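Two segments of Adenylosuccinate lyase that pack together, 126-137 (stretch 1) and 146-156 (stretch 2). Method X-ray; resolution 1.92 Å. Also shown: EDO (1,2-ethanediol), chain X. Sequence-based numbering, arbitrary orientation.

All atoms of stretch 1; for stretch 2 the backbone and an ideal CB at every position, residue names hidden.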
# COMPACT_ATOMS: atom_id res chain seq x y z
N THR B 126 16.92 -19.26 22.08
CA THR B 126 16.87 -19.72 23.46
C THR B 126 15.56 -20.43 23.72
O THR B 126 15.53 -21.50 24.32
CB THR B 126 17.06 -18.56 24.44
OG1 THR B 126 18.42 -18.11 24.38
CG2 THR B 126 16.75 -19.02 25.87
N LYS B 127 14.46 -19.84 23.25
CA LYS B 127 13.16 -20.48 23.39
C LYS B 127 13.07 -21.79 22.59
O LYS B 127 12.51 -22.77 23.07
CB LYS B 127 12.06 -19.52 22.96
CG LYS B 127 10.81 -19.61 23.82
CD LYS B 127 11.06 -19.12 25.26
CE LYS B 127 9.77 -19.20 26.07
NZ LYS B 127 9.82 -18.40 27.33
N ALA B 128 13.61 -21.79 21.38
CA ALA B 128 13.65 -23.00 20.55
C ALA B 128 14.44 -24.14 21.20
O ALA B 128 14.01 -25.29 21.16
CB ALA B 128 14.19 -22.68 19.16
N GLU B 129 15.60 -23.84 21.78
CA GLU B 129 16.39 -24.90 22.41
C GLU B 129 15.67 -25.43 23.65
O GLU B 129 15.70 -26.63 23.93
CB GLU B 129 17.79 -24.39 22.80
CG GLU B 129 18.65 -23.92 21.61
CD GLU B 129 19.29 -25.08 20.83
OE1 GLU B 129 19.04 -26.25 21.17
OE2 GLU B 129 20.05 -24.81 19.87
N GLU B 130 15.01 -24.54 24.37
CA GLU B 130 14.34 -24.89 25.62
C GLU B 130 13.14 -25.81 25.35
O GLU B 130 12.82 -26.67 26.17
CB GLU B 130 13.91 -23.58 26.29
CG GLU B 130 12.94 -23.66 27.44
CD GLU B 130 12.60 -22.27 27.97
OE1 GLU B 130 11.39 -21.97 28.12
OE2 GLU B 130 13.54 -21.48 28.22
N THR B 131 12.51 -25.64 24.19
CA THR B 131 11.29 -26.38 23.85
C THR B 131 11.49 -27.40 22.71
O THR B 131 10.51 -27.98 22.23
CB THR B 131 10.16 -25.42 23.45
OG1 THR B 131 10.56 -24.65 22.31
CG2 THR B 131 9.82 -24.48 24.61
N LYS B 132 12.73 -27.61 22.29
CA LYS B 132 13.05 -28.51 21.18
C LYS B 132 12.51 -29.93 21.42
O LYS B 132 12.10 -30.63 20.49
CB LYS B 132 14.57 -28.54 20.97
CG LYS B 132 15.11 -29.59 19.99
CD LYS B 132 16.60 -29.33 19.72
CE LYS B 132 17.24 -30.37 18.78
NZ LYS B 132 17.48 -31.65 19.49
N GLU B 133 12.50 -30.33 22.69
CA GLU B 133 12.11 -31.68 23.13
C GLU B 133 10.61 -31.92 23.21
O GLU B 133 10.16 -33.06 23.32
CB GLU B 133 12.68 -31.93 24.54
CG GLU B 133 12.17 -30.92 25.57
CD GLU B 133 12.56 -31.27 27.00
OE1 GLU B 133 11.88 -32.11 27.62
OE2 GLU B 133 13.54 -30.68 27.51
N ILE B 134 9.83 -30.84 23.19
CA ILE B 134 8.40 -30.94 23.41
C ILE B 134 7.70 -31.33 22.12
O ILE B 134 7.97 -30.76 21.07
CB ILE B 134 7.84 -29.61 23.93
CG1 ILE B 134 8.53 -29.23 25.24
CG2 ILE B 134 6.33 -29.68 24.10
CD1 ILE B 134 8.10 -27.88 25.81
N ILE B 135 6.80 -32.31 22.18
CA ILE B 135 6.06 -32.71 20.99
C ILE B 135 4.69 -32.01 20.95
O ILE B 135 3.98 -31.97 21.96
CB ILE B 135 5.95 -34.25 20.85
CG1 ILE B 135 5.36 -34.64 19.50
CG2 ILE B 135 5.15 -34.85 21.99
CD1 ILE B 135 5.67 -36.09 19.12
N THR B 136 4.35 -31.44 19.80
CA THR B 136 3.10 -30.70 19.65
C THR B 136 2.41 -31.13 18.36
O THR B 136 3.03 -31.78 17.51
CB THR B 136 3.36 -29.18 19.60
OG1 THR B 136 2.11 -28.47 19.64
CG2 THR B 136 4.12 -28.81 18.33
N MET B 137 1.13 -30.79 18.22
CA MET B 137 0.43 -31.05 16.97
C MET B 137 0.69 -29.94 15.96
O MET B 137 0.38 -28.76 16.22
CB MET B 137 -1.08 -31.18 17.18
CG MET B 137 -1.52 -32.45 17.88
SD MET B 137 -0.90 -33.92 17.03
CE MET B 137 -1.53 -33.63 15.38
N UNK B 146 0.16 -33.51 11.71
CA UNK B 146 1.09 -34.46 12.31
C UNK B 146 1.85 -33.80 13.45
O UNK B 146 2.03 -32.58 13.46
CB UNK B 146 2.06 -35.00 11.26
N UNK B 147 2.30 -34.61 14.40
CA UNK B 147 3.14 -34.10 15.49
C UNK B 147 4.44 -33.52 14.96
O UNK B 147 4.89 -33.90 13.87
CB UNK B 147 3.44 -35.21 16.50
N UNK B 148 5.05 -32.62 15.71
CA UNK B 148 6.30 -31.98 15.31
C UNK B 148 6.95 -31.47 16.59
O UNK B 148 6.35 -31.54 17.66
CB UNK B 148 6.07 -30.85 14.30
N UNK B 149 8.16 -30.93 16.48
CA UNK B 149 8.80 -30.32 17.64
C UNK B 149 8.22 -28.92 17.87
O UNK B 149 8.14 -28.12 16.95
CB UNK B 149 10.32 -30.25 17.45
N UNK B 150 7.82 -28.62 19.10
CA UNK B 150 7.27 -27.30 19.43
C UNK B 150 8.36 -26.25 19.20
O UNK B 150 8.08 -25.14 18.74
CB UNK B 150 6.76 -27.26 20.87
N UNK B 151 9.60 -26.62 19.51
CA UNK B 151 10.72 -25.70 19.34
C UNK B 151 10.94 -25.25 17.91
O UNK B 151 11.52 -24.19 17.66
CB UNK B 151 12.00 -26.35 19.86
N UNK B 152 10.48 -26.06 16.96
CA UNK B 152 10.64 -25.70 15.56
C UNK B 152 9.79 -24.46 15.22
O UNK B 152 10.09 -23.74 14.26
CB UNK B 152 10.25 -26.88 14.66
N UNK B 153 8.76 -24.19 16.02
CA UNK B 153 7.97 -22.97 15.80
C UNK B 153 8.85 -21.76 16.05
O UNK B 153 8.91 -20.83 15.24
CB UNK B 153 6.74 -22.93 16.70
N UNK B 154 9.56 -21.77 17.16
CA UNK B 154 10.45 -20.67 17.48
C UNK B 154 11.66 -20.64 16.56
O UNK B 154 12.17 -19.58 16.24
CB UNK B 154 10.90 -20.77 18.94
N UNK B 155 12.14 -21.81 16.15
CA UNK B 155 13.31 -21.85 15.29
C UNK B 155 12.97 -21.29 13.92
O UNK B 155 13.81 -20.67 13.26
CB UNK B 155 13.85 -23.28 15.17
N UNK B 156 11.73 -21.51 13.48
CA UNK B 156 11.28 -20.97 12.21
C UNK B 156 11.24 -19.46 12.19
O UNK B 156 11.50 -18.81 11.16
CB UNK B 156 9.89 -21.52 11.87
C1 EDO X . 15.98 -33.06 22.12
O1 EDO X . 15.32 -32.28 23.12
C2 EDO X . 14.96 -33.50 21.08
O2 EDO X . 15.68 -33.89 19.91

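Position 146 opens the stretch, in a strand that begins earlier in the chain. Its CA-to-CB bond points away from stretch 1 and nothing of that stretch lies near the ideal CB, so many residues would suit. It is Glu-146.

At 147, phi is -62°, and the ideal CB lies 3.6 Å from both Ile-135 CD1 and Thr-136 O. The backbone N points away from the neighbouring strand, so an imino acid is admissible, as is a compact apolar residue. Pro-147 is found: its CB meets Ile-135 CD1 at 3.7 Å and its CG meets Met-137 SD at 4.1 Å.

Position 148 pairs with Thr-136, its N and O both bonding to that residue, so a free N-H is required and proline is excluded. The CB shares a face of the sheet with the methyl of Thr-136, favouring an apolar chain. Met-148 places CG 3.5 Å from Thr-136 CG2; the backbone bonds are Met-148 N to Thr-136 O, 2.8 Å, and Thr-136 N to Met-148 O, 2.9 Å.

At 149 the ideal CB sits 3.5 Å from Lys-132 O, a carbonyl at the turn of stretch 1. A short donor such as serine or threonine would suit. Ser-149, with chi1 t, donates from OG to Lys-132 O at 2.9 Å, tying the strand to the turn.

Position 150 points its CB toward stretch 1, near Thr-136 CG2 and Ile-134 O, and its N must serve Ile-134 O. A large apolar residue could fill the space between Thr-131 and Thr-136. Phe-150 does so: its ring edge meets Thr-131 CB (from CD1, 4.0 Å) and Thr-136 CB (from CD2, 3.7 Å), while Phe-150 N bonds to Ile-134 O at 2.9 Å.

At 151 the ideal CB would clash, 2.6 Å from Ala-128 O and 2.7 Å from Lys-132 CA. Only glycine fits this backbone. Gly-151 lets its CA approach Thr-131 OG1 to 3.2 Å, and its N makes a weak hydrogen bond to Thr-131 O at 3.2 Å.

Position 152 points away, leaving the choice open; it is Gln-152. Position 153 points sideways, where a long chain could reach back: Lys-153 brings CE to 4.1 Å from Thr-136 CG2, and a water links its NZ to Met-137 O.

Position 154 faces Ala-128 and Lys-127, inviting a large apolar or aromatic residue. Phe-154 (chi1 m) lies under Lys-127 CG, 3.7 Å from the ring centroid in a CH-pi contact.

Position 155 turns sideways beside Ala-128 CB, suiting an aliphatic; Leu-155 CB lies 4.0 Å from that methyl. Position 156 is beyond reach; it is Gly-156.

Stretch 2, residues 146-156: EPMSFGQKFLG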
# COMPACT_ATOMS: atom_id res chain seq x y z
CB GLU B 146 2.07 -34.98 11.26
CG GLU B 146 1.45 -35.87 10.19
CD GLU B 146 2.48 -36.42 9.23
OE1 GLU B 146 3.65 -36.01 9.31
OE2 GLU B 146 2.11 -37.26 8.38
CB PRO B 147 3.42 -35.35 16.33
CG PRO B 147 2.30 -36.28 16.01
CD PRO B 147 2.00 -36.04 14.56
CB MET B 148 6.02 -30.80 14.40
CG MET B 148 5.23 -29.71 15.11
SD MET B 148 4.77 -28.34 14.03
CE MET B 148 6.39 -27.64 13.66
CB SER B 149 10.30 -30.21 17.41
OG SER B 149 10.85 -29.26 18.30
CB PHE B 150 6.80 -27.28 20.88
CG PHE B 150 5.97 -26.06 21.24
CD1 PHE B 150 6.55 -24.97 21.86
CD2 PHE B 150 4.60 -26.03 20.98
CE1 PHE B 150 5.78 -23.86 22.22
CE2 PHE B 150 3.83 -24.92 21.33
CZ PHE B 150 4.43 -23.84 21.95
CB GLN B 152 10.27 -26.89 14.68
CG GLN B 152 10.60 -26.69 13.22
CD GLN B 152 10.63 -27.99 12.46
OE1 GLN B 152 11.24 -28.96 12.91
NE2 GLN B 152 9.98 -28.02 11.30
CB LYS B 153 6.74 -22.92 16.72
CG LYS B 153 5.68 -23.99 16.42
CD LYS B 153 4.59 -23.96 17.49
CE LYS B 153 3.42 -24.90 17.15
NZ LYS B 153 2.74 -24.50 15.88
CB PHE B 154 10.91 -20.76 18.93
CG PHE B 154 9.81 -20.59 19.92
CD1 PHE B 154 9.19 -19.36 20.09
CD2 PHE B 154 9.39 -21.67 20.70
CE1 PHE B 154 8.16 -19.20 21.01
CE2 PHE B 154 8.36 -21.52 21.62
CZ PHE B 154 7.75 -20.28 21.77
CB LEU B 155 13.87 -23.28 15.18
CG LEU B 155 15.21 -23.39 14.44
CD1 LEU B 155 16.35 -22.80 15.28
CD2 LEU B 155 15.52 -24.84 14.06
O HOH W 1 0.56 -26.09 15.21
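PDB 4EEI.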